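Local coordinates for protein 378aa long hypothetical citrate synthase (Sulfolobus tokodaii, PDB 1VGM) that belongs to the citrate synthase family and pairs with a second copy of itself in a largely helical assembly, at residues A[52-57]-A[116-121]; A[92-97]-A[213-218]; A[145-150]-A[158-163]; A[231-236]-A[290-295]; A[271-276]-A[314-319]. One frame throughout, in Å; residues are numbered along the deposited sequence.

Contact 1: A[52-57]-A[116-121]; sequences MLYGEL and TNKELA
Lys118 lays its side chain across the ring of Tyr54, and its path from CB to NZ accounts for much of this contact. CB starts over the phenol end of the same face that CD covers, 3.6 Å from Tyr54 CZ. CG then turns toward the backbone carbonyl of Leu53. CD is the main touching atom: it sits 3.4 Å from Leu53 O and lies over one face of the Tyr54 ring, 3.6 Å from the centroid and 15° off the normal, which meets the geometry of a CH-pi contact. The bend at chi3 (-90°) puts CE above the rim, 4.0 Å from Tyr54 CE2, and a second bend at chi4 turns NZ off. NZ ends far from the ring centre, so any cation-pi attraction is weak at most.

The phenol is held at its tip as well. Tyr54 OH donates to Glu119 OE2 at 2.6 Å, meeting the oxygen from above the carboxylate plane, with ring and carboxylate turned 71° apart. One turn further along, the contact becomes apolar, Leu53 CD1 lying 3.7 Å from Ala121 CB.

Thus the C-terminal end of helix 45-54 meets the first turn of helix 117-139 near the surface. Helix 331-353 backs the apolar side through Ile348, which touches both Leu53 and Ala121, while Ile66 of helix 60-71 packs on Tyr54.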
# COMPACT_ATOMS: atom_id res chain seq x y z
N MET A 52 1.61 14.42 -19.10
CA MET A 52 0.89 14.07 -17.87
C MET A 52 1.38 14.85 -16.66
O MET A 52 0.59 15.23 -15.80
CB MET A 52 0.98 12.56 -17.59
CG MET A 52 0.19 11.66 -18.55
SD MET A 52 -1.54 12.15 -18.83
CE MET A 52 -2.40 10.76 -18.20
N LEU A 53 2.69 15.08 -16.57
CA LEU A 53 3.25 15.66 -15.35
C LEU A 53 3.24 17.18 -15.41
O LEU A 53 2.90 17.85 -14.43
CB LEU A 53 4.68 15.15 -15.12
CG LEU A 53 4.81 13.66 -14.81
CD1 LEU A 53 6.30 13.27 -14.73
CD2 LEU A 53 4.12 13.34 -13.49
N TYR A 54 3.61 17.73 -16.57
CA TYR A 54 3.75 19.17 -16.72
C TYR A 54 2.53 19.81 -17.38
O TYR A 54 2.30 21.01 -17.24
CB TYR A 54 5.02 19.49 -17.53
CG TYR A 54 6.31 19.11 -16.83
CD1 TYR A 54 6.75 17.79 -16.82
CD2 TYR A 54 7.08 20.07 -16.15
CE1 TYR A 54 7.92 17.42 -16.16
CE2 TYR A 54 8.27 19.70 -15.49
CZ TYR A 54 8.68 18.38 -15.49
OH TYR A 54 9.84 18.02 -14.85
N GLY A 55 1.75 19.01 -18.10
CA GLY A 55 0.45 19.49 -18.57
C GLY A 55 0.35 19.73 -20.07
O GLY A 55 -0.76 19.78 -20.61
N GLU A 56 1.48 19.87 -20.76
CA GLU A 56 1.48 20.04 -22.21
C GLU A 56 2.45 19.08 -22.89
O GLU A 56 3.34 18.53 -22.24
CB GLU A 56 1.86 21.48 -22.58
CG GLU A 56 1.04 22.55 -21.88
CD GLU A 56 -0.38 22.64 -22.39
OE1 GLU A 56 -1.17 23.41 -21.81
OE2 GLU A 56 -0.71 21.93 -23.37
N LEU A 57 2.27 18.89 -24.19
CA LEU A 57 3.29 18.25 -25.02
C LEU A 57 4.55 19.10 -24.98
O LEU A 57 4.48 20.32 -25.04
CB LEU A 57 2.79 18.11 -26.46
CG LEU A 57 1.59 17.18 -26.57
CD1 LEU A 57 1.02 17.23 -27.98
CD2 LEU A 57 2.01 15.75 -26.20
N THR A 116 10.38 20.03 -6.96
CA THR A 116 11.10 18.85 -7.46
C THR A 116 10.23 17.62 -7.71
O THR A 116 10.73 16.60 -8.19
CB THR A 116 12.25 18.43 -6.51
OG1 THR A 116 11.73 18.17 -5.20
CG2 THR A 116 13.30 19.52 -6.41
N ASN A 117 8.94 17.70 -7.38
CA ASN A 117 8.10 16.51 -7.44
C ASN A 117 8.08 15.89 -8.84
O ASN A 117 8.12 14.68 -8.98
CB ASN A 117 6.67 16.84 -7.01
CG ASN A 117 6.52 16.95 -5.49
OD1 ASN A 117 7.35 16.45 -4.74
ND2 ASN A 117 5.45 17.60 -5.04
N LYS A 118 8.02 16.73 -9.87
CA LYS A 118 7.86 16.26 -11.24
C LYS A 118 9.13 15.60 -11.73
O LYS A 118 9.10 14.57 -12.41
CB LYS A 118 7.50 17.42 -12.18
CG LYS A 118 6.04 17.86 -12.10
CD LYS A 118 5.77 19.05 -13.02
CE LYS A 118 6.00 20.37 -12.30
NZ LYS A 118 4.87 20.71 -11.40
N GLU A 119 10.27 16.21 -11.41
CA GLU A 119 11.55 15.63 -11.77
C GLU A 119 11.77 14.31 -11.03
O GLU A 119 12.32 13.36 -11.58
CB GLU A 119 12.67 16.63 -11.47
CG GLU A 119 12.63 17.90 -12.33
CD GLU A 119 11.43 18.80 -12.03
OE1 GLU A 119 11.02 18.89 -10.84
OE2 GLU A 119 10.89 19.42 -12.98
N LEU A 120 11.32 14.25 -9.77
CA LEU A 120 11.40 13.01 -9.00
C LEU A 120 10.54 11.91 -9.61
O LEU A 120 10.95 10.75 -9.65
CB LEU A 120 10.97 13.24 -7.54
CG LEU A 120 10.80 11.98 -6.68
CD1 LEU A 120 12.15 11.28 -6.54
CD2 LEU A 120 10.24 12.34 -5.31
N ALA A 121 9.35 12.27 -10.10
CA ALA A 121 8.51 11.34 -10.85
C ALA A 121 9.22 10.70 -12.05
O ALA A 121 9.10 9.50 -12.28
CB ALA A 121 7.24 12.05 -11.32

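Contact 2: A[92-97]-A[213-218]; sequences DAIGMM and ALKGPL
The backbones come closest at Ile94 and Lys215, whose CA atoms are 5.7 Å apart, where the first turn of helix 93-108 faces the C-terminal end of helix 203-214. Across this gap the two side chains run past each other in opposite directions. Ile94 touches with its CG2 branch, 3.6 Å from Lys215 CB, while its other branch ends in CD1, 4.2 Å from Leu214 CD2; Ile94 and Leu214 meet at about a right angle.

Lys215 stays extended as far as CE, with CG anti to the backbone N (chi1 -171°). Its methylenes therefore travel along the helix start, CD coming within 3.7 Å of Gly95 N and CE within 3.8 Å of Gly95 CA. Because Gly95 has no side chain, these carbons lie directly against its backbone. CE also approaches Asp92 CB at 4.1 Å. Asp92 is the N-cap: its OD1 accepts from Ile94 N and Gly95 N, both bonds weak, and its OD2 stands 4.9 Å from Lys215 NZ. A water joins the charged groups, accepting from NZ and donating weakly to OD2. The ammonium has stronger partners across the dimer interface, in salt bridges with Asp202 and Asp109 of the second subunit.

The contact is buried, with helix 117-139 packed on Ala93, Met96 and Met97. Helix 331-353 supplies Ser333 against Ala93 and Trp343 against Leu214, and helix 188-197 lies against Ala213.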
# COMPACT_ATOMS: atom_id res chain seq x y z
N ASP A 92 6.13 -14.20 -7.26
CA ASP A 92 5.32 -13.32 -8.07
C ASP A 92 6.04 -12.00 -8.35
O ASP A 92 6.59 -11.38 -7.44
CB ASP A 92 3.99 -13.05 -7.36
CG ASP A 92 3.06 -12.21 -8.19
OD1 ASP A 92 3.35 -11.01 -8.37
OD2 ASP A 92 2.04 -12.73 -8.66
N ALA A 93 6.04 -11.57 -9.61
CA ALA A 93 6.82 -10.40 -10.02
C ALA A 93 6.38 -9.12 -9.29
O ALA A 93 7.21 -8.29 -8.94
CB ALA A 93 6.71 -10.21 -11.52
N ILE A 94 5.09 -8.96 -9.08
CA ILE A 94 4.60 -7.81 -8.34
C ILE A 94 4.96 -7.85 -6.85
O ILE A 94 5.20 -6.81 -6.24
CB ILE A 94 3.08 -7.68 -8.45
CG1 ILE A 94 2.68 -7.56 -9.93
CG2 ILE A 94 2.60 -6.45 -7.68
CD1 ILE A 94 3.22 -6.30 -10.61
N GLY A 95 4.99 -9.05 -6.27
CA GLY A 95 5.68 -9.24 -5.00
C GLY A 95 7.10 -8.69 -5.01
O GLY A 95 7.51 -7.95 -4.11
N MET A 96 7.85 -9.05 -6.03
CA MET A 96 9.23 -8.61 -6.10
C MET A 96 9.31 -7.10 -6.32
O MET A 96 10.17 -6.42 -5.77
CB MET A 96 9.96 -9.38 -7.21
CG MET A 96 10.17 -10.86 -6.86
SD MET A 96 10.73 -11.87 -8.23
CE MET A 96 12.37 -11.20 -8.49
N MET A 97 8.39 -6.57 -7.11
CA MET A 97 8.39 -5.15 -7.41
C MET A 97 8.03 -4.32 -6.19
O MET A 97 8.67 -3.30 -5.92
CB MET A 97 7.43 -4.84 -8.56
CG MET A 97 7.63 -3.46 -9.16
SD MET A 97 6.61 -3.17 -10.62
CE MET A 97 7.02 -4.58 -11.60
N ALA A 213 -1.96 -3.42 -3.85
CA ALA A 213 -3.31 -3.56 -4.39
C ALA A 213 -3.32 -4.27 -5.74
O ALA A 213 -4.18 -5.11 -6.00
CB ALA A 213 -3.96 -2.19 -4.51
N LEU A 214 -2.36 -3.93 -6.60
CA LEU A 214 -2.27 -4.53 -7.93
C LEU A 214 -1.99 -6.03 -7.86
O LEU A 214 -2.39 -6.78 -8.76
CB LEU A 214 -1.17 -3.84 -8.76
CG LEU A 214 -0.94 -4.37 -10.19
CD1 LEU A 214 -2.24 -4.32 -10.99
CD2 LEU A 214 0.13 -3.54 -10.88
N LYS A 215 -1.31 -6.47 -6.80
CA LYS A 215 -0.89 -7.87 -6.71
C LYS A 215 -2.07 -8.83 -6.52
O LYS A 215 -1.92 -10.03 -6.73
CB LYS A 215 0.11 -8.04 -5.55
CG LYS A 215 0.78 -9.42 -5.49
CD LYS A 215 1.84 -9.49 -4.39
CE LYS A 215 2.39 -10.90 -4.26
NZ LYS A 215 1.32 -11.86 -3.86
N GLY A 216 -3.22 -8.30 -6.12
CA GLY A 216 -4.41 -9.12 -5.95
C GLY A 216 -5.05 -9.53 -7.28
O GLY A 216 -5.15 -8.70 -8.18
N PRO A 217 -5.49 -10.80 -7.41
CA PRO A 217 -6.00 -11.35 -8.67
C PRO A 217 -7.31 -10.73 -9.19
O PRO A 217 -7.72 -11.00 -10.32
CB PRO A 217 -6.15 -12.85 -8.39
CG PRO A 217 -6.34 -12.92 -6.90
CD PRO A 217 -5.45 -11.83 -6.35
N LEU A 218 -7.95 -9.89 -8.39
CA LEU A 218 -9.15 -9.18 -8.85
C LEU A 218 -8.80 -7.83 -9.47
O LEU A 218 -9.68 -7.08 -9.89
CB LEU A 218 -10.12 -8.97 -7.68
CG LEU A 218 -10.85 -10.21 -7.18
CD1 LEU A 218 -11.98 -9.81 -6.24
CD2 LEU A 218 -11.41 -10.99 -8.36
O HOH W 1 0.32 -12.80 -6.63

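Contact 3: A[145-150]-A[158-163]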
# COMPACT_ATOMS: atom_id res chain seq x y z
N LYS A 145 21.32 -6.56 -14.95
CA LYS A 145 21.79 -5.58 -15.91
C LYS A 145 21.04 -4.27 -15.77
O LYS A 145 19.81 -4.24 -15.87
CB LYS A 145 21.63 -6.13 -17.33
CG LYS A 145 22.12 -5.18 -18.41
CD LYS A 145 21.96 -5.79 -19.78
CE LYS A 145 23.12 -6.72 -20.11
NZ LYS A 145 22.98 -8.06 -19.45
N ILE A 146 21.77 -3.19 -15.54
CA ILE A 146 21.16 -1.87 -15.42
C ILE A 146 20.93 -1.25 -16.80
O ILE A 146 21.80 -1.31 -17.67
CB ILE A 146 22.05 -0.92 -14.58
CG1 ILE A 146 22.44 -1.59 -13.26
CG2 ILE A 146 21.31 0.38 -14.30
CD1 ILE A 146 21.26 -1.99 -12.38
N PRO A 147 19.75 -0.67 -17.02
CA PRO A 147 19.49 0.00 -18.30
C PRO A 147 20.49 1.13 -18.59
O PRO A 147 20.97 1.81 -17.67
CB PRO A 147 18.06 0.53 -18.14
CG PRO A 147 17.44 -0.39 -17.15
CD PRO A 147 18.54 -0.71 -16.17
N GLU A 148 20.78 1.34 -19.87
CA GLU A 148 21.73 2.35 -20.28
C GLU A 148 21.07 3.42 -21.12
O GLU A 148 20.04 3.18 -21.75
CB GLU A 148 22.86 1.71 -21.07
CG GLU A 148 23.71 0.78 -20.24
CD GLU A 148 25.17 0.95 -20.53
OE1 GLU A 148 25.66 0.32 -21.49
OE2 GLU A 148 25.83 1.72 -19.80
N PRO A 149 21.65 4.63 -21.14
CA PRO A 149 21.16 5.68 -22.03
C PRO A 149 21.05 5.15 -23.45
O PRO A 149 21.87 4.34 -23.88
CB PRO A 149 22.21 6.78 -21.91
CG PRO A 149 22.80 6.56 -20.55
CD PRO A 149 22.84 5.06 -20.38
N SER A 150 20.02 5.59 -24.16
CA SER A 150 19.85 5.23 -25.57
C SER A 150 18.88 6.23 -26.16
O SER A 150 18.47 7.17 -25.49
CB SER A 150 19.30 3.81 -25.69
OG SER A 150 17.91 3.76 -25.42
N LEU A 158 14.10 -2.39 -23.11
CA LEU A 158 14.13 -3.65 -23.85
C LEU A 158 15.55 -4.22 -23.91
O LEU A 158 15.72 -5.44 -23.83
CB LEU A 158 13.61 -3.45 -25.28
CG LEU A 158 12.10 -3.20 -25.40
CD1 LEU A 158 11.74 -3.01 -26.86
CD2 LEU A 158 11.34 -4.37 -24.81
N ALA A 159 16.54 -3.35 -24.07
CA ALA A 159 17.93 -3.78 -24.19
C ALA A 159 18.46 -4.38 -22.88
O ALA A 159 19.18 -5.37 -22.89
CB ALA A 159 18.81 -2.60 -24.64
N ALA A 160 18.10 -3.76 -21.77
CA ALA A 160 18.49 -4.27 -20.46
C ALA A 160 17.84 -5.62 -20.20
O ALA A 160 18.48 -6.56 -19.73
CB ALA A 160 18.08 -3.28 -19.39
N THR A 161 16.55 -5.71 -20.52
CA THR A 161 15.79 -6.92 -20.25
C THR A 161 16.37 -8.11 -21.00
O THR A 161 16.64 -9.15 -20.40
CB THR A 161 14.31 -6.72 -20.65
OG1 THR A 161 13.73 -5.71 -19.81
CG2 THR A 161 13.52 -8.01 -20.50
N PHE A 162 16.56 -7.97 -22.31
CA PHE A 162 16.93 -9.11 -23.15
C PHE A 162 18.40 -9.13 -23.55
O PHE A 162 18.88 -10.09 -24.16
CB PHE A 162 16.03 -9.13 -24.40
CG PHE A 162 14.57 -9.29 -24.08
CD1 PHE A 162 13.67 -8.25 -24.33
CD2 PHE A 162 14.10 -10.45 -23.46
CE1 PHE A 162 12.32 -8.37 -23.97
CE2 PHE A 162 12.76 -10.58 -23.09
CZ PHE A 162 11.87 -9.53 -23.34
N GLY A 163 19.13 -8.07 -23.19
CA GLY A 163 20.57 -8.07 -23.37
C GLY A 163 21.00 -8.02 -24.82
O GLY A 163 22.05 -8.54 -25.18
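Ala160 receives two residues of the incoming loop, Lys145 and Pro147, and of all residues here it has the most surface buried. Its methyl group meets the proline ring: CB lies 3.7 Å from Pro147 CG and equally close to Pro147 CA, so the contact involves both the ring and the backbone that carries it. The CA atoms of Pro147 and Ala160 are only 4.9 Å apart, a spacing that the small alanine side chain permits.

This is a short-range closure in a helical fold: the irregular chain that follows helix 117-139 passes alongside the last turns of helix 153-162, with just seven residues between the two segments.

Lys145 approaches the same residue from its carbonyl end. Its CG is anti to the backbone N (chi1 -179°) and the chain runs straight on to CD, 3.6 Å from Ala160 O and 3.8 Å from Ala160 CA. These are van der Waals contacts; the carbonyl oxygen is hydrogen-bonded by Arg137 NE. The bend at chi3 (-82°) then turns Lys145 CE toward Gly163, 4.4 Å from Gly163 CA, where the chain leaves the helix with positive phi (70°). Phe74 and Thr130 flank Pro147 and Ile146.

Contact 4: A[231-236]-A[290-295]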
# COMPACT_ATOMS: atom_id res chain seq x y z
N VAL A 231 -3.64 -19.76 -25.44
CA VAL A 231 -2.71 -20.87 -25.22
C VAL A 231 -3.47 -22.18 -25.06
O VAL A 231 -3.10 -23.21 -25.62
CB VAL A 231 -1.86 -20.63 -23.96
CG1 VAL A 231 -0.97 -21.84 -23.70
CG2 VAL A 231 -1.02 -19.37 -24.12
N GLU A 232 -4.56 -22.14 -24.29
CA GLU A 232 -5.37 -23.33 -24.08
C GLU A 232 -6.08 -23.78 -25.36
O GLU A 232 -6.17 -24.98 -25.65
CB GLU A 232 -6.39 -23.07 -22.98
CG GLU A 232 -7.22 -24.28 -22.60
CD GLU A 232 -8.00 -24.07 -21.31
OE1 GLU A 232 -7.43 -24.32 -20.22
OE2 GLU A 232 -9.17 -23.65 -21.37
N ILE A 233 -6.59 -22.82 -26.13
CA ILE A 233 -7.21 -23.15 -27.41
C ILE A 233 -6.25 -23.88 -28.34
O ILE A 233 -6.63 -24.84 -29.00
CB ILE A 233 -7.74 -21.88 -28.11
CG1 ILE A 233 -8.89 -21.31 -27.29
CG2 ILE A 233 -8.22 -22.22 -29.52
CD1 ILE A 233 -9.06 -19.82 -27.44
N GLY A 234 -5.00 -23.41 -28.40
CA GLY A 234 -3.95 -24.20 -29.01
C GLY A 234 -3.77 -23.91 -30.49
O GLY A 234 -2.65 -23.69 -30.95
N SER A 235 -4.87 -23.92 -31.23
CA SER A 235 -4.83 -23.65 -32.66
C SER A 235 -6.14 -23.01 -33.11
O SER A 235 -7.16 -23.17 -32.45
CB SER A 235 -4.61 -24.95 -33.44
OG SER A 235 -4.09 -24.67 -34.72
N VAL A 236 -6.09 -22.32 -34.24
CA VAL A 236 -7.26 -21.61 -34.75
C VAL A 236 -8.40 -22.59 -35.06
O VAL A 236 -9.58 -22.25 -34.89
CB VAL A 236 -6.91 -20.84 -36.04
CG1 VAL A 236 -7.91 -19.71 -36.25
CG2 VAL A 236 -5.50 -20.29 -35.94
N TYR A 290 -2.52 -14.78 -32.63
CA TYR A 290 -3.30 -13.71 -33.22
C TYR A 290 -4.54 -14.27 -33.90
O TYR A 290 -5.65 -13.77 -33.71
CB TYR A 290 -2.46 -12.94 -34.24
CG TYR A 290 -3.20 -11.77 -34.85
CD1 TYR A 290 -3.58 -10.68 -34.07
CD2 TYR A 290 -3.53 -11.76 -36.21
CE1 TYR A 290 -4.27 -9.61 -34.62
CE2 TYR A 290 -4.23 -10.69 -36.77
CZ TYR A 290 -4.59 -9.62 -35.96
OH TYR A 290 -5.30 -8.57 -36.50
N GLU A 291 -4.36 -15.31 -34.71
CA GLU A 291 -5.46 -15.82 -35.51
C GLU A 291 -6.52 -16.48 -34.63
O GLU A 291 -7.72 -16.32 -34.86
CB GLU A 291 -4.95 -16.83 -36.54
CG GLU A 291 -4.22 -16.20 -37.71
CD GLU A 291 -3.90 -17.21 -38.80
OE1 GLU A 291 -3.71 -18.40 -38.48
OE2 GLU A 291 -3.84 -16.81 -39.98
N ILE A 292 -6.07 -17.20 -33.61
CA ILE A 292 -6.95 -17.68 -32.57
C ILE A 292 -7.73 -16.53 -31.93
O ILE A 292 -8.95 -16.57 -31.86
CB ILE A 292 -6.14 -18.44 -31.48
CG1 ILE A 292 -5.68 -19.78 -32.04
CG2 ILE A 292 -6.98 -18.65 -30.23
CD1 ILE A 292 -4.65 -20.48 -31.17
N ALA A 293 -7.01 -15.50 -31.48
CA ALA A 293 -7.63 -14.33 -30.86
C ALA A 293 -8.65 -13.64 -31.77
O ALA A 293 -9.71 -13.23 -31.30
CB ALA A 293 -6.56 -13.33 -30.43
N GLU A 294 -8.32 -13.53 -33.06
CA GLU A 294 -9.25 -12.98 -34.06
C GLU A 294 -10.57 -13.73 -34.11
O GLU A 294 -11.64 -13.12 -34.17
CB GLU A 294 -8.64 -13.06 -35.46
CG GLU A 294 -7.56 -12.06 -35.77
CD GLU A 294 -7.23 -12.06 -37.25
OE1 GLU A 294 -7.72 -11.17 -37.97
OE2 GLU A 294 -6.49 -12.97 -37.69
N ARG A 295 -10.49 -15.05 -34.13
CA ARG A 295 -11.68 -15.87 -34.27
C ARG A 295 -12.51 -15.75 -33.01
O ARG A 295 -13.73 -15.66 -33.07
CB ARG A 295 -11.31 -17.34 -34.52
CG ARG A 295 -12.52 -18.28 -34.65
CD ARG A 295 -13.45 -17.83 -35.78
NE ARG A 295 -14.57 -18.74 -35.98
CZ ARG A 295 -15.59 -18.53 -36.81
NH1 ARG A 295 -15.62 -17.42 -37.55
NH2 ARG A 295 -16.58 -19.41 -36.90
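Ile292 and Val236 carry most of this contact, in which the turn that ends helix 222-233 packs on the flank of helix 284-304 in a mostly helical fold. Ile292 sends its two branches to different parts of the turn. CG2 packs on the helical end, 3.7 Å from Ile233 CD1, the two isoleucines sliding past each other in opposite directions. CG1 is anti to the carbonyl carbon (chi1 -72°), which directs this branch at the loop backbone: CG1 lies 3.4 Å from Ser235 C, and CD1 reaches 3.4 Å from Ser235 N. Close approach of the backbones, with the CA atoms of Val236 and Ile292 4.5 Å apart, fits this wedging of a side chain against peptide groups.

Val236 straddles the adjoining residue of the helix. Its CG2 meets Glu291 CB at 3.6 Å, and its CG1 rests 3.7 Å from Glu291 O.

Further out, the chain leaves the helix at Gly234 with positive phi (92°), backbone angles that suit glycine because a CB would jam against the preceding carbonyl O, and Ser235 and Val236 then pass across Ile292. Polar bonds support this path: Asn238 ND2 is bonded to Ile233 O, and Lys288 NZ to Gly234 O. The charged ends at the margin have their own partners, Glu291 OE2 in a salt bridge with Lys287 and Arg295 NE in one with Asp240. Only the base of Arg295 borders the turn, its CB lying 4.5 Å from Val236 CG1.

Contact 5: A[271-276]-A[314-319]; sequences IFKTLA and DFYSGI
A buried helix-helix contact joins 267-280 and 314-323 through Phe272, Lys273 and Ala276 on one side and Tyr316, Ser317 and Ile319 on the other. The axes of the two segments come within 8.0 Å and cross at 30°, so the helices run in broadly the same direction.

Tyr316 and Lys273 lie side by side with their tips pointing the same way. Lys273 CG is anti to the backbone N (chi1 -175°), which carries the methylenes over one face of the phenol ring; CG stands 3.7 Å from the Tyr316 centroid, 17° off the normal, a CH-pi contact. The neighbouring Phe315 covers the opposite face with CD2. At the far end Lys273 bends at chi4 and NZ donates to Tyr316 OH at 2.9 Å. Both atoms also bind Glu297 OE1, the ammonium by a salt bridge and the phenol by a hydrogen bond, so a carboxylate closes a polar cluster that would be expected to favour a charged lysine.

Phe272 presents its ring face to Ser317, whose CB lies over the centre, 3.8 Å from the centroid. Ser317 OG is bonded to Tyr181 OH. Between the aromatic groups the helices touch through Phe272 CB and Tyr316 CB at 3.8 Å, and a turn later through Ala276 CB and Ile319 CG2 at 3.9 Å. Side chains packed between two helices that cross at a modest angle are consistent with the mainly helical core of the citrate synthase fold.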
# COMPACT_ATOMS: atom_id res chain seq x y z
N ILE A 271 -5.77 -0.58 -30.81
CA ILE A 271 -4.37 -0.27 -31.07
C ILE A 271 -3.48 -1.48 -30.76
O ILE A 271 -2.62 -1.85 -31.55
CB ILE A 271 -3.91 0.96 -30.25
CG1 ILE A 271 -4.70 2.19 -30.70
CG2 ILE A 271 -2.41 1.19 -30.41
CD1 ILE A 271 -4.54 3.40 -29.80
N PHE A 272 -3.70 -2.11 -29.61
CA PHE A 272 -3.00 -3.36 -29.31
C PHE A 272 -3.18 -4.39 -30.43
O PHE A 272 -2.24 -5.11 -30.80
CB PHE A 272 -3.49 -3.96 -27.99
CG PHE A 272 -2.78 -3.43 -26.78
CD1 PHE A 272 -3.49 -2.81 -25.76
CD2 PHE A 272 -1.40 -3.55 -26.66
CE1 PHE A 272 -2.82 -2.32 -24.63
CE2 PHE A 272 -0.74 -3.06 -25.55
CZ PHE A 272 -1.44 -2.44 -24.53
N LYS A 273 -4.39 -4.47 -30.97
CA LYS A 273 -4.66 -5.44 -32.02
C LYS A 273 -3.77 -5.15 -33.23
O LYS A 273 -3.11 -6.05 -33.75
CB LYS A 273 -6.14 -5.40 -32.43
CG LYS A 273 -6.53 -6.47 -33.45
CD LYS A 273 -8.01 -6.39 -33.81
CE LYS A 273 -8.34 -7.21 -35.05
NZ LYS A 273 -8.17 -8.66 -34.82
N THR A 274 -3.74 -3.90 -33.67
CA THR A 274 -2.95 -3.52 -34.83
C THR A 274 -1.46 -3.80 -34.59
O THR A 274 -0.74 -4.22 -35.49
CB THR A 274 -3.13 -2.02 -35.18
OG1 THR A 274 -2.59 -1.21 -34.13
CG2 THR A 274 -4.59 -1.69 -35.31
N LEU A 275 -1.00 -3.56 -33.37
CA LEU A 275 0.34 -4.00 -32.98
C LEU A 275 0.50 -5.51 -33.14
O LEU A 275 1.43 -5.98 -33.79
CB LEU A 275 0.63 -3.61 -31.54
CG LEU A 275 0.73 -2.11 -31.29
CD1 LEU A 275 0.91 -1.86 -29.80
CD2 LEU A 275 1.90 -1.52 -32.10
N ALA A 276 -0.40 -6.27 -32.53
CA ALA A 276 -0.37 -7.72 -32.67
C ALA A 276 -0.36 -8.12 -34.14
O ALA A 276 0.47 -8.91 -34.57
CB ALA A 276 -1.58 -8.34 -31.97
N ASP A 314 -7.27 -5.64 -22.45
CA ASP A 314 -6.49 -6.80 -22.02
C ASP A 314 -6.58 -7.97 -23.01
O ASP A 314 -5.86 -8.96 -22.87
CB ASP A 314 -6.94 -7.27 -20.63
CG ASP A 314 -6.97 -6.15 -19.60
OD1 ASP A 314 -5.96 -5.42 -19.51
OD2 ASP A 314 -8.00 -5.99 -18.90
N PHE A 315 -7.46 -7.85 -24.00
CA PHE A 315 -7.68 -8.95 -24.94
C PHE A 315 -6.48 -9.21 -25.84
O PHE A 315 -6.15 -10.36 -26.10
CB PHE A 315 -8.90 -8.68 -25.81
CG PHE A 315 -9.36 -9.87 -26.61
CD1 PHE A 315 -10.11 -10.89 -26.01
CD2 PHE A 315 -9.03 -9.99 -27.95
CE1 PHE A 315 -10.55 -11.99 -26.75
CE2 PHE A 315 -9.46 -11.09 -28.70
CZ PHE A 315 -10.21 -12.09 -28.10
N TYR A 316 -5.84 -8.15 -26.32
CA TYR A 316 -4.75 -8.28 -27.29
C TYR A 316 -3.40 -7.90 -26.71
O TYR A 316 -2.39 -8.07 -27.37
CB TYR A 316 -5.01 -7.42 -28.54
CG TYR A 316 -5.93 -8.07 -29.55
CD1 TYR A 316 -7.20 -7.57 -29.79
CD2 TYR A 316 -5.53 -9.21 -30.25
CE1 TYR A 316 -8.06 -8.18 -30.70
CE2 TYR A 316 -6.39 -9.84 -31.17
CZ TYR A 316 -7.65 -9.31 -31.38
OH TYR A 316 -8.52 -9.93 -32.26
N SER A 317 -3.38 -7.38 -25.48
CA SER A 317 -2.15 -6.80 -24.95
C SER A 317 -1.09 -7.88 -24.74
O SER A 317 0.09 -7.68 -25.06
CB SER A 317 -2.43 -6.07 -23.63
OG SER A 317 -3.00 -6.93 -22.65
N GLY A 318 -1.51 -9.02 -24.21
CA GLY A 318 -0.58 -10.09 -23.91
C GLY A 318 0.08 -10.69 -25.14
O GLY A 318 1.23 -11.11 -25.08
N ILE A 319 -0.65 -10.74 -26.26
CA ILE A 319 -0.07 -11.20 -27.52
C ILE A 319 1.03 -10.23 -27.95
O ILE A 319 2.05 -10.64 -28.50
CB ILE A 319 -1.15 -11.28 -28.63
CG1 ILE A 319 -2.13 -12.42 -28.34
CG2 ILE A 319 -0.49 -11.50 -29.99
CD1 ILE A 319 -3.30 -12.50 -29.31

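All five contacts join helices, or a helix and a loop, of one mainly helical chain of the citrate synthase family. Contacts 1 and 2 alternate along the sequence, as do contacts 4 and 5, whereas contact 3 closes locally within the span bridged by contact 2. Contacts 4 and 5 form one continuous region: their centres are 13 Å apart, and helix 284-304 touches both helices of contact 5, with Ala293 CB 3.5 Å from Ile319 CD1. Contact 1 lies across the chain's centre from contact 4, 41 Å between centres. Contacts 1 and 2 also reach the second subunit, while no other chain of the assembly touches contacts 3, 4 and 5, which are thus internal to one subunit.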